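Local coordinates for protein PilM (Pseudomonas aeruginosa, PDB 3HG9) that is of unknown function but belongs to the PilM family and probably takes part in plasmid-linked pilus biogenesis, at residues A112-P115 with E116-V120. Residues are numbered along the deposited sequence; the frame is centred on the assembly and turned at random.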
loop_
_atom_site.group_PDB
_atom_site.type_symbol
_atom_site.label_atom_id
_atom_site.label_comp_id
_atom_site.label_asym_id
_atom_site.label_seq_id
_atom_site.Cartn_x
_atom_site.Cartn_y
_atom_site.Cartn_z
ATOM N N ALA B 112 18.784 -5.801 6.096
ATOM C CA ALA B 112 20.188 -5.441 6.286
ATOM C C ALA B 112 20.831 -4.876 4.998
ATOM O O ALA B 112 21.534 -3.840 5.065
ATOM C CB ALA B 112 20.976 -6.691 6.770
ATOM N N PRO B 113 20.565 -5.528 3.824
ATOM C CA PRO B 113 21.353 -5.182 2.666
ATOM C C PRO B 113 20.917 -3.898 2.053
ATOM O O PRO B 113 21.697 -3.270 1.331
ATOM C CB PRO B 113 21.102 -6.362 1.722
ATOM C CG PRO B 113 20.797 -7.531 2.663
ATOM C CD PRO B 113 19.794 -6.751 3.558
ATOM N N ILE B 114 19.673 -3.517 2.310
ATOM C CA ILE B 114 19.262 -2.168 2.008
ATOM C C ILE B 114 19.890 -1.201 2.985
ATOM O O ILE B 114 19.622 -1.252 4.196
ATOM C CB ILE B 114 17.720 -1.946 1.758
ATOM C CG1 ILE B 114 17.389 -0.473 1.976
ATOM C CG2 ILE B 114 16.813 -2.949 2.479
ATOM C CD1 ILE B 114 17.788 0.409 0.739
ATOM N N PRO B 115 20.785 -0.346 2.459
ATOM C CA PRO B 115 21.564 0.421 3.410
ATOM C C PRO B 115 20.917 1.757 3.573
ATOM O O PRO B 115 19.868 2.004 2.989
ATOM C CB PRO B 115 22.925 0.535 2.709
ATOM C CG PRO B 115 22.613 0.623 1.284
ATOM C CD PRO B 115 21.318 -0.205 1.080
ATOM N N GLU B 116 21.586 2.611 4.335
ATOM C CA GLU B 116 21.156 3.952 4.697
ATOM C C GLU B 116 20.799 4.808 3.509
ATOM O O GLU B 116 21.364 4.647 2.449
ATOM C CB GLU B 116 22.298 4.626 5.466
ATOM C CG GLU B 116 23.565 3.694 5.710
ATOM C CD GLU B 116 24.570 3.687 4.551
ATOM O OE1 GLU B 116 24.217 4.122 3.440
ATOM O OE2 GLU B 116 25.731 3.255 4.748
ATOM N N GLY B 117 19.873 5.749 3.724
ATOM C CA GLY B 117 19.438 6.713 2.727
ATOM C C GLY B 117 18.917 6.123 1.420
ATOM O O GLY B 117 18.666 6.865 0.468
ATOM N N ALA B 118 18.744 4.814 1.329
ATOM C CA ALA B 118 18.291 4.256 0.035
ATOM C C ALA B 118 16.819 4.592 -0.156
ATOM O O ALA B 118 16.057 4.493 0.817
ATOM C CB ALA B 118 18.506 2.743 -0.035
ATOM N N VAL B 119 16.408 4.994 -1.372
ATOM C CA VAL B 119 14.957 5.070 -1.675
ATOM C C VAL B 119 14.423 3.671 -1.972
ATOM O O VAL B 119 15.099 2.875 -2.647
ATOM C CB VAL B 119 14.597 6.061 -2.838
ATOM C CG1 VAL B 119 13.042 6.107 -3.099
ATOM C CG2 VAL B 119 15.092 7.486 -2.514
ATOM N N VAL B 120 13.226 3.391 -1.458
ATOM C CA VAL B 120 12.697 2.029 -1.304
ATOM C C VAL B 120 11.194 1.855 -1.662
ATOM O O VAL B 120 10.308 2.503 -1.079
ATOM C CB VAL B 120 12.722 1.571 0.199
ATOM C CG1 VAL B 120 12.841 0.042 0.302
ATOM C CG2 VAL B 120 13.795 2.255 1.021
#
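Pro115 and Ala118 close a type II beta turn that brings the loop after strand 104-106 into strand 119-123. The backbone bond across it is weak: Ala118 N reaches Pro115 O at 3.5 Å, with an N-H...O angle of 148°. Glu116 and Gly117 hold the two corners, and Gly117 takes the positive phi (56°) that suits the third position of this turn type and that glycine accepts readily.

The methyl CB of Ala118 also makes a van der Waals contact, at 3.4 Å, with Pro115 O, the same oxygen that accepts the weak bond. Its apolar contact is with the ring carbon CD of Pro115, 4.2 Å from Ala118 CB. In Ile114, CG1 stands anti to the backbone N, and the end of this longer branch comes nearer the outgoing chain, close to Ala118 and, loosely, Val120, but its exact placement is doubtful.

Glu116 behaves differently. Its CB points away from the preceding residues overall, yet touches Pro115 C at 3.7 Å. CG is nearly eclipsed with the backbone N (chi1 -3°), and with the bend at chi2 this sets the carboxylate beside the proline ring, OE1 lying 3.9 Å from Pro115 CB, a van der Waals contact.

Gly117 and Ala118 also make backbone hydrogen bonds with Arg93, on strand 88-94, against which the Ile114 side chain rests. On the second subunit, Phe69 packs on Ile114, and a strand of that chain pairs antiparallel with Val119 and Val120. With one weak bond across it, the turn probably owes much of its shape to the positive phi of Gly117 and the backbone bonds to Arg93, leading the chain into the intersubunit sheet.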